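PDB 1O70: fasciclin I from Drosophila melanogaster, which acts as a neural cell adhesion molecule built of repeated FAS1 domains, the third and fourth of which make up this chain. Local coordinates for residues Phe110-Val115 with Asp168-Asp173; Gly36-Asp41 with Gln75-His80. All coordinates share one frame; numbering follows the deposited sequence.

Contact 1 (Phe110-Val115 with Asp168-Asp173); sequences FLYFNV and DPMMSD. With NAG (2-acetamido-2-deoxy-beta-D-glucopyranose), chain B; NAG (2-acetamido-2-deoxy-beta-D-glucopyranose), chain C.
Tyr112 reaches across from the third FAS1 domain to Asp168 and Met170 in the fourth. Its OH stops 4.2 Å from Met170 SD and 4.3 Å from Asp168 OD2, so the direct touch is light. A water does the joining. It lies at the ring edge, in the ring plane, and accepts a hydrogen bond from Tyr112 OH. It gives one hydrogen to Asp168 OD1 over 2.8 Å and the other to O7 of the first N-acetylglucosamine (chain B) over 2.7 Å. The three polar groups are thus tied together at one point. Asp168 OD1 also takes the backbone N-H of Met170, at 2.9 Å, which makes an Asx turn. The bond is bent, 143° at the hydrogen, and arrives on the anti side of the carboxylate. The other oxygen, OD2, is held in a salt bridge by Arg290. Beside the Tyr112 ring, the acetyl methyl C8 of the same sugar comes obliquely to 3.7 Å from CE1. Two residues on, Asn114 extends toward the glycan with CG anti to the backbone N (chi1 179°). Its ND2 donates a nearly straight bond, 168°, to O6 of the second sugar (chain C) at 3.1 Å. Replacing Asn114 by a leucine would probably leave that O6 without its donor and hold the outer sugar less firmly. The glycan is carried by Asn132, and Thr125 OG1 and Ser167 O bond to it as well. Strand 110-116 pairs with strand 123-128 through Tyr112 with Glu127 and Asn114 with Thr125. Across the domain boundary, the turn after helix 161-167 leads into helix 172-177, and Met170 and Met171 pack on strands 284-295 and 298-303 of the fourth domain.

Contact 2 (Gly36-Asp41 with Gln75-His80); sequences GAVLDD and QILNMH
The amide of Asn78 turns its oxygen toward Val38. OD1 lies 3.8 Å from Val38 CG2 and 4.1 Å from CG1, so both methyl branches meet the carbonyl end of the amide. The other flat group, the His80 ring, works inside its own segment. Its edge faces the backbone of Ile76, and ND1 donates to Ile76 O at 2.9 Å. The oxygen is almost in the ring plane, but the donor sits well above the carbonyl plane, so the bond does not follow a lone pair. This bond helps fix the turn of the ring. The His80 side chain also touches Leu154.

Between the helices, Val38 and Leu77 both point across. Val38 CG2 meets Leu77 CD1 at 4.0 Å, with the two side chains at about a right angle. With CG1 anti to the backbone N (chi1 173°), CG2 of Val38 stands beside that N and is the branch that meets both Leu77 and Asn78. Asn78 OD1 also accepts a hydrogen bond from a water at 2.9 Å, and this water gives its second hydrogen to Asp41 OD2. Asp41 and Asn78 are joined through it at the more open margin, while Val38 and Leu77 are buried.

Helix 21-33 closes the apolar side, with Ile31 against both Val38 and Leu77, and Phe27 and Val30 against Leu77. Gly36 is the N-cap of helix 37-43. Helices 37-43 and 70-79, both packed against helix 21-33, belong to the helical part of the FAS1 fold, which accompanies its mixed beta sheet.

How the contacts relate
Contact 2 comes first along the chain and closes before contact 1 opens. Their centres are about 24 Å apart. Contact 2 lies wholly within the third FAS1 domain, where it joins helices 37-43 and 70-79. Contact 1 links strand 110-116 of that domain to a turn of the fourth. The two still touch: Leu111 CD1 packs 3.5 Å from Met79 O, near the C-terminal end of helix 70-79. Shortly after that helix comes strand 81-82, an outermost strand of the mixed sheet that also holds 110-116. One contact thus lies between helices of a single domain, and the other bridges two domains beside an attached glycan.

Contact 1 (Phe110-Val115 with Asp168-Asp173)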
ATOM      1  N   PHE A 110       2.761   0.933   7.868  1.00 33.61           N
ATOM      2  CA  PHE A 110       3.306   2.276   7.977  1.00 31.45           C
ATOM      3  C   PHE A 110       2.533   3.132   6.966  1.00 28.96           C
ATOM      4  O   PHE A 110       1.798   2.601   6.133  1.00 28.07           O
ATOM      5  CB  PHE A 110       4.822   2.291   7.730  1.00 32.12           C
ATOM      6  CG  PHE A 110       5.229   1.881   6.353  1.00 34.82           C
ATOM      7  CD1 PHE A 110       5.036   2.743   5.275  1.00 35.95           C
ATOM      8  CD2 PHE A 110       5.835   0.644   6.130  1.00 35.35           C
ATOM      9  CE1 PHE A 110       5.437   2.387   3.987  1.00 34.87           C
ATOM     10  CE2 PHE A 110       6.244   0.271   4.846  1.00 35.64           C
ATOM     11  CZ  PHE A 110       6.043   1.149   3.770  1.00 35.14           C
ATOM     12  N   LEU A 111       2.663   4.445   7.065  1.00 25.39           N
ATOM     13  CA  LEU A 111       1.958   5.347   6.166  1.00 25.73           C
ATOM     14  C   LEU A 111       2.962   6.318   5.585  1.00 25.30           C
ATOM     15  O   LEU A 111       4.143   6.286   5.929  1.00 24.69           O
ATOM     16  CB  LEU A 111       0.928   6.174   6.937  1.00 24.88           C
ATOM     17  CG  LEU A 111       0.144   5.512   8.066  1.00 25.70           C
ATOM     18  CD1 LEU A 111      -0.685   6.552   8.819  1.00 19.20           C
ATOM     19  CD2 LEU A 111      -0.741   4.425   7.469  1.00 23.23           C
ATOM     20  N   TYR A 112       2.490   7.181   4.701  1.00 24.18           N
ATOM     21  CA  TYR A 112       3.338   8.214   4.138  1.00 25.59           C
ATOM     22  C   TYR A 112       2.376   9.203   3.517  1.00 27.66           C
ATOM     23  O   TYR A 112       1.239   8.847   3.201  1.00 26.11           O
ATOM     24  CB  TYR A 112       4.367   7.648   3.140  1.00 22.77           C
ATOM     25  CG  TYR A 112       3.824   7.024   1.895  1.00 22.39           C
ATOM     26  CD1 TYR A 112       3.542   7.802   0.764  1.00 23.47           C
ATOM     27  CD2 TYR A 112       3.585   5.652   1.840  1.00 23.81           C
ATOM     28  CE1 TYR A 112       3.034   7.231  -0.388  1.00 22.14           C
ATOM     29  CE2 TYR A 112       3.078   5.065   0.706  1.00 23.10           C
ATOM     30  CZ  TYR A 112       2.805   5.858  -0.411  1.00 25.25           C
ATOM     31  OH  TYR A 112       2.324   5.286  -1.568  1.00 23.74           O
ATOM     32  N   PHE A 113       2.812  10.450   3.391  1.00 30.50           N
ATOM     33  CA  PHE A 113       1.952  11.492   2.866  1.00 33.60           C
ATOM     34  C   PHE A 113       2.462  12.114   1.582  1.00 35.87           C
ATOM     35  O   PHE A 113       3.622  11.952   1.198  1.00 38.10           O
ATOM     36  CB  PHE A 113       1.789  12.616   3.902  1.00 33.05           C
ATOM     37  CG  PHE A 113       1.333  12.150   5.257  1.00 31.59           C
ATOM     38  CD1 PHE A 113       2.201  11.477   6.102  1.00 31.13           C
ATOM     39  CD2 PHE A 113       0.029  12.379   5.682  1.00 32.45           C
ATOM     40  CE1 PHE A 113       1.780  11.036   7.353  1.00 30.51           C
ATOM     41  CE2 PHE A 113      -0.400  11.940   6.932  1.00 33.05           C
ATOM     42  CZ  PHE A 113       0.482  11.266   7.766  1.00 32.31           C
ATOM     43  N   ASN A 114       1.568  12.838   0.927  1.00 36.84           N
ATOM     44  CA  ASN A 114       1.895  13.562  -0.281  1.00 37.49           C
ATOM     45  C   ASN A 114       1.300  14.947  -0.088  1.00 38.70           C
ATOM     46  O   ASN A 114       0.118  15.075   0.243  1.00 38.05           O
ATOM     47  CB  ASN A 114       1.276  12.917  -1.513  1.00 39.33           C
ATOM     48  CG  ASN A 114       1.597  13.688  -2.776  1.00 40.59           C
ATOM     49  OD1 ASN A 114       2.764  13.909  -3.094  1.00 42.23           O
ATOM     50  ND2 ASN A 114       0.566  14.105  -3.501  1.00 42.04           N
ATOM     51  N   VAL A 115       2.119  15.978  -0.286  1.00 39.97           N
ATOM     52  CA  VAL A 115       1.676  17.359  -0.127  1.00 40.97           C
ATOM     53  C   VAL A 115       1.756  18.146  -1.428  1.00 43.70           C
ATOM     54  O   VAL A 115       2.789  18.143  -2.095  1.00 44.25           O
ATOM     55  CB  VAL A 115       2.523  18.101   0.930  1.00 39.61           C
ATOM     56  CG1 VAL A 115       2.079  19.555   1.016  1.00 39.59           C
ATOM     57  CG2 VAL A 115       2.387  17.422   2.294  1.00 37.73           C
ATOM     58  N   ASP A 168      -2.935   5.365  -7.996  1.00 29.43           N
ATOM     59  CA  ASP A 168      -1.663   5.515  -7.275  1.00 29.20           C
ATOM     60  C   ASP A 168      -0.544   5.999  -8.206  1.00 30.79           C
ATOM     61  O   ASP A 168      -0.049   5.241  -9.048  1.00 31.57           O
ATOM     62  CB  ASP A 168      -1.256   4.173  -6.655  1.00 28.21           C
ATOM     63  CG  ASP A 168      -0.187   4.316  -5.574  1.00 29.21           C
ATOM     64  OD1 ASP A 168       0.752   5.131  -5.736  1.00 29.30           O
ATOM     65  OD2 ASP A 168      -0.272   3.589  -4.560  1.00 28.21           O
ATOM     66  N   PRO A 169      -0.094   7.255  -8.040  1.00 30.50           N
ATOM     67  CA  PRO A 169       0.971   7.783  -8.906  1.00 31.09           C
ATOM     68  C   PRO A 169       2.245   6.941  -8.924  1.00 31.12           C
ATOM     69  O   PRO A 169       2.992   6.930  -9.911  1.00 31.36           O
ATOM     70  CB  PRO A 169       1.249   9.175  -8.330  1.00 29.69           C
ATOM     71  CG  PRO A 169       0.016   9.505  -7.542  1.00 31.78           C
ATOM     72  CD  PRO A 169      -0.379   8.190  -6.940  1.00 30.65           C
ATOM     73  N   MET A 170       2.494   6.247  -7.821  1.00 28.21           N
ATOM     74  CA  MET A 170       3.688   5.426  -7.695  1.00 27.88           C
ATOM     75  C   MET A 170       3.676   4.215  -8.624  1.00 27.05           C
ATOM     76  O   MET A 170       4.729   3.669  -8.968  1.00 26.04           O
ATOM     77  CB  MET A 170       3.835   4.963  -6.251  1.00 28.21           C
ATOM     78  CG  MET A 170       5.251   4.592  -5.926  1.00 29.72           C
ATOM     79  SD  MET A 170       5.522   4.374  -4.175  1.00 32.77           S
ATOM     80  CE  MET A 170       5.220   2.658  -4.104  1.00 31.52           C
ATOM     81  N   MET A 171       2.471   3.830  -9.035  1.00 25.63           N
ATOM     82  CA  MET A 171       2.246   2.688  -9.902  1.00 26.58           C
ATOM     83  C   MET A 171       1.981   3.085 -11.346  1.00 26.51           C
ATOM     84  O   MET A 171       1.752   2.217 -12.181  1.00 29.52           O
ATOM     85  CB  MET A 171       1.057   1.870  -9.367  1.00 27.46           C
ATOM     86  CG  MET A 171       1.273   1.287  -7.951  1.00 27.52           C
ATOM     87  SD  MET A 171      -0.161   0.390  -7.314  1.00 26.89           S
ATOM     88  CE  MET A 171       0.265   0.111  -5.602  1.00 28.13           C
ATOM     89  N   SER A 172       2.052   4.380 -11.641  1.00 26.03           N
ATOM     90  CA  SER A 172       1.766   4.898 -12.980  1.00 25.33           C
ATOM     91  C   SER A 172       2.413   4.161 -14.160  1.00 26.74           C
ATOM     92  O   SER A 172       1.745   3.924 -15.175  1.00 26.18           O
ATOM     93  CB  SER A 172       2.116   6.391 -13.057  1.00 23.03           C
ATOM     94  OG  SER A 172       3.450   6.602 -13.511  1.00 28.60           O
ATOM     95  N   ASP A 173       3.690   3.794 -14.038  1.00 25.91           N
ATOM     96  CA  ASP A 173       4.361   3.084 -15.124  1.00 26.08           C
ATOM     97  C   ASP A 173       3.793   1.682 -15.311  1.00 27.62           C
ATOM     98  O   ASP A 173       3.393   1.297 -16.414  1.00 29.91           O
ATOM     99  CB  ASP A 173       5.871   3.000 -14.870  1.00 26.09           C
ATOM    100  CG  ASP A 173       6.589   4.295 -15.192  1.00 25.08           C
ATOM    101  OD1 ASP A 173       5.963   5.194 -15.763  1.00 28.66           O
ATOM    102  OD2 ASP A 173       7.784   4.426 -14.879  1.00 28.78           O
TER
HETATM  103  C1  NAG B   1      -3.670   9.741  -3.403  1.00 30.49           C
HETATM  104  C2  NAG B   1      -2.198  10.081  -3.619  1.00 29.80           C
HETATM  105  C3  NAG B   1      -2.104  11.439  -4.322  1.00 31.99           C
HETATM  106  C4  NAG B   1      -2.926  11.439  -5.625  1.00 33.32           C
HETATM  107  C5  NAG B   1      -4.361  10.962  -5.325  1.00 33.84           C
HETATM  108  C6  NAG B   1      -5.240  10.816  -6.547  1.00 32.77           C
HETATM  109  C7  NAG B   1      -0.522   9.313  -2.068  1.00 31.49           C
HETATM  110  C8  NAG B   1       0.174   9.485  -0.725  1.00 28.91           C
HETATM  111  N2  NAG B   1      -1.516  10.151  -2.345  1.00 31.86           N
HETATM  112  O3  NAG B   1      -0.749  11.772  -4.569  1.00 28.73           O
HETATM  113  O4  NAG B   1      -2.979  12.780  -6.152  1.00 38.19           O
HETATM  114  O5  NAG B   1      -4.341   9.682  -4.662  1.00 31.45           O
HETATM  115  O6  NAG B   1      -4.603  10.018  -7.534  1.00 37.64           O
HETATM  116  O7  NAG B   1      -0.164   8.429  -2.840  1.00 30.72           O
HETATM  117  C1  NAG C   2      -2.115  13.095  -7.179  1.00 43.85           C
HETATM  118  C2  NAG C   2      -2.679  14.268  -7.954  1.00 46.40           C
HETATM  119  C3  NAG C   2      -1.738  14.597  -9.113  1.00 48.01           C
HETATM  120  C4  NAG C   2      -0.330  14.867  -8.544  1.00 48.72           C
HETATM  121  C5  NAG C   2       0.147  13.720  -7.636  1.00 47.73           C
HETATM  122  C6  NAG C   2       1.423  14.113  -6.901  1.00 48.81           C
HETATM  123  C7  NAG C   2      -5.058  14.623  -8.041  1.00 51.05           C
HETATM  124  C8  NAG C   2      -6.062  15.060  -9.099  1.00 52.87           C
HETATM  125  N2  NAG C   2      -3.997  13.939  -8.456  1.00 49.33           N
HETATM  126  O3  NAG C   2      -2.228  15.724  -9.806  1.00 48.59           O
HETATM  127  O4  NAG C   2       0.616  15.075  -9.587  1.00 51.53           O
HETATM  128  O5  NAG C   2      -0.838  13.429  -6.620  1.00 45.33           O
HETATM  129  O6  NAG C   2       1.241  15.344  -6.206  1.00 49.57           O
HETATM  130  O7  NAG C   2      -5.244  14.907  -6.860  1.00 49.94           O
HETATM  131  O   HOH W   1       1.711   6.643  -3.610  1.00 23.68           O

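Contact 2 (Gly36-Asp41 with Gln75-His80)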
ATOM      1  N   GLY A  36     -10.329  -1.256  24.104  1.00 61.11           N
ATOM      2  CA  GLY A  36      -9.963  -0.135  24.946  1.00 58.69           C
ATOM      3  C   GLY A  36      -8.456  -0.170  25.079  1.00 57.80           C
ATOM      4  O   GLY A  36      -7.826   0.799  25.508  1.00 57.83           O
ATOM      5  N   ALA A  37      -7.881  -1.313  24.701  1.00 56.13           N
ATOM      6  CA  ALA A  37      -6.431  -1.522  24.753  1.00 53.55           C
ATOM      7  C   ALA A  37      -5.752  -0.450  23.909  1.00 50.95           C
ATOM      8  O   ALA A  37      -4.629  -0.022  24.188  1.00 49.18           O
ATOM      9  CB  ALA A  37      -6.080  -2.908  24.216  1.00 51.88           C
ATOM     10  N   VAL A  38      -6.456  -0.028  22.867  1.00 47.36           N
ATOM     11  CA  VAL A  38      -5.955   0.997  21.976  1.00 44.96           C
ATOM     12  C   VAL A  38      -5.673   2.269  22.772  1.00 44.59           C
ATOM     13  O   VAL A  38      -4.614   2.883  22.634  1.00 42.88           O
ATOM     14  CB  VAL A  38      -6.986   1.301  20.871  1.00 42.54           C
ATOM     15  CG1 VAL A  38      -6.535   2.493  20.052  1.00 39.77           C
ATOM     16  CG2 VAL A  38      -7.181   0.070  19.992  1.00 41.41           C
ATOM     17  N   LEU A  39      -6.624   2.655  23.614  1.00 44.49           N
ATOM     18  CA  LEU A  39      -6.479   3.859  24.417  1.00 46.40           C
ATOM     19  C   LEU A  39      -5.233   3.793  25.307  1.00 47.17           C
ATOM     20  O   LEU A  39      -4.600   4.814  25.576  1.00 46.67           O
ATOM     21  CB  LEU A  39      -7.749   4.069  25.258  1.00 47.66           C
ATOM     22  CG  LEU A  39      -8.079   5.414  25.939  1.00 48.74           C
ATOM     23  CD1 LEU A  39      -7.298   5.561  27.228  1.00 48.54           C
ATOM     24  CD2 LEU A  39      -7.799   6.571  24.989  1.00 48.35           C
ATOM     25  N   ASP A  40      -4.866   2.591  25.745  1.00 48.53           N
ATOM     26  CA  ASP A  40      -3.691   2.437  26.598  1.00 50.27           C
ATOM     27  C   ASP A  40      -2.404   2.776  25.868  1.00 50.09           C
ATOM     28  O   ASP A  40      -1.543   3.484  26.398  1.00 49.63           O
ATOM     29  CB  ASP A  40      -3.598   1.010  27.148  1.00 52.44           C
ATOM     30  CG  ASP A  40      -4.645   0.726  28.213  1.00 54.96           C
ATOM     31  OD1 ASP A  40      -4.876   1.629  29.061  1.00 53.34           O
ATOM     32  OD2 ASP A  40      -5.216  -0.395  28.202  1.00 54.62           O
ATOM     33  N   ASP A  41      -2.268   2.254  24.653  1.00 50.04           N
ATOM     34  CA  ASP A  41      -1.078   2.507  23.850  1.00 49.81           C
ATOM     35  C   ASP A  41      -0.954   3.982  23.489  1.00 49.01           C
ATOM     36  O   ASP A  41       0.148   4.544  23.485  1.00 49.33           O
ATOM     37  CB  ASP A  41      -1.110   1.652  22.583  1.00 50.84           C
ATOM     38  CG  ASP A  41      -0.997   0.171  22.883  1.00 52.31           C
ATOM     39  OD1 ASP A  41      -0.131  -0.204  23.708  1.00 51.37           O
ATOM     40  OD2 ASP A  41      -1.767  -0.615  22.295  1.00 52.95           O
ATOM     41  N   GLN A  75      -6.579  -3.490  14.739  1.00 47.38           N
ATOM     42  CA  GLN A  75      -5.485  -3.329  13.794  1.00 44.02           C
ATOM     43  C   GLN A  75      -5.736  -2.114  12.918  1.00 41.67           C
ATOM     44  O   GLN A  75      -4.809  -1.370  12.583  1.00 39.61           O
ATOM     45  CB  GLN A  75      -5.346  -4.556  12.914  1.00 45.67           C
ATOM     46  CG  GLN A  75      -4.880  -5.776  13.644  1.00 49.05           C
ATOM     47  CD  GLN A  75      -4.588  -6.910  12.687  1.00 51.99           C
ATOM     48  OE1 GLN A  75      -3.648  -6.842  11.883  1.00 53.90           O
ATOM     49  NE2 GLN A  75      -5.400  -7.957  12.756  1.00 52.82           N
ATOM     50  N   ILE A  76      -6.994  -1.920  12.547  1.00 37.85           N
ATOM     51  CA  ILE A  76      -7.371  -0.790  11.728  1.00 37.30           C
ATOM     52  C   ILE A  76      -7.170   0.483  12.532  1.00 37.81           C
ATOM     53  O   ILE A  76      -6.546   1.433  12.061  1.00 38.46           O
ATOM     54  CB  ILE A  76      -8.828  -0.926  11.284  1.00 37.77           C
ATOM     55  CG1 ILE A  76      -8.928  -2.091  10.295  1.00 37.97           C
ATOM     56  CG2 ILE A  76      -9.333   0.388  10.699  1.00 36.63           C
ATOM     57  CD1 ILE A  76     -10.308  -2.328   9.729  1.00 37.91           C
ATOM     58  N   LEU A  77      -7.683   0.491  13.757  1.00 37.48           N
ATOM     59  CA  LEU A  77      -7.525   1.649  14.623  1.00 37.04           C
ATOM     60  C   LEU A  77      -6.048   1.973  14.822  1.00 36.53           C
ATOM     61  O   LEU A  77      -5.644   3.128  14.681  1.00 37.94           O
ATOM     62  CB  LEU A  77      -8.178   1.399  15.988  1.00 36.98           C
ATOM     63  CG  LEU A  77      -9.713   1.451  16.085  1.00 37.91           C
ATOM     64  CD1 LEU A  77     -10.154   0.818  17.390  1.00 35.52           C
ATOM     65  CD2 LEU A  77     -10.201   2.895  15.996  1.00 36.16           C
ATOM     66  N   ASN A  78      -5.243   0.960  15.127  1.00 34.22           N
ATOM     67  CA  ASN A  78      -3.820   1.170  15.364  1.00 34.33           C
ATOM     68  C   ASN A  78      -3.033   1.820  14.237  1.00 33.91           C
ATOM     69  O   ASN A  78      -2.071   2.535  14.504  1.00 35.46           O
ATOM     70  CB  ASN A  78      -3.138  -0.140  15.735  1.00 37.08           C
ATOM     71  CG  ASN A  78      -3.639  -0.700  17.041  1.00 39.47           C
ATOM     72  OD1 ASN A  78      -3.947   0.041  17.969  1.00 37.61           O
ATOM     73  ND2 ASN A  78      -3.716  -2.021  17.124  1.00 42.92           N
ATOM     74  N   MET A  79      -3.419   1.582  12.987  1.00 31.82           N
ATOM     75  CA  MET A  79      -2.678   2.180  11.889  1.00 30.69           C
ATOM     76  C   MET A  79      -3.033   3.651  11.685  1.00 30.21           C
ATOM     77  O   MET A  79      -2.377   4.351  10.910  1.00 27.88           O
ATOM     78  CB  MET A  79      -2.870   1.388  10.586  1.00 31.50           C
ATOM     79  CG  MET A  79      -4.272   1.346  10.052  1.00 33.66           C
ATOM     80  SD  MET A  79      -4.371   0.511   8.437  1.00 38.05           S
ATOM     81  CE  MET A  79      -4.151  -1.224   8.918  1.00 30.80           C
ATOM     82  N   HIS A  80      -4.062   4.126  12.388  1.00 29.86           N
ATOM     83  CA  HIS A  80      -4.459   5.534  12.301  1.00 27.99           C
ATOM     84  C   HIS A  80      -3.720   6.308  13.386  1.00 28.84           C
ATOM     85  O   HIS A  80      -3.903   7.516  13.518  1.00 28.23           O
ATOM     86  CB  HIS A  80      -5.959   5.715  12.532  1.00 27.72           C
ATOM     87  CG  HIS A  80      -6.816   5.348  11.361  1.00 28.23           C
ATOM     88  ND1 HIS A  80      -7.227   4.056  11.112  1.00 28.07           N
ATOM     89  CD2 HIS A  80      -7.380   6.113  10.395  1.00 28.70           C
ATOM     90  CE1 HIS A  80      -8.015   4.043  10.050  1.00 29.12           C
ATOM     91  NE2 HIS A  80      -8.124   5.278   9.596  1.00 29.54           N
TER
HETATM   92  O   HOH W   2      -3.592  -1.032  20.693  1.00 27.70           O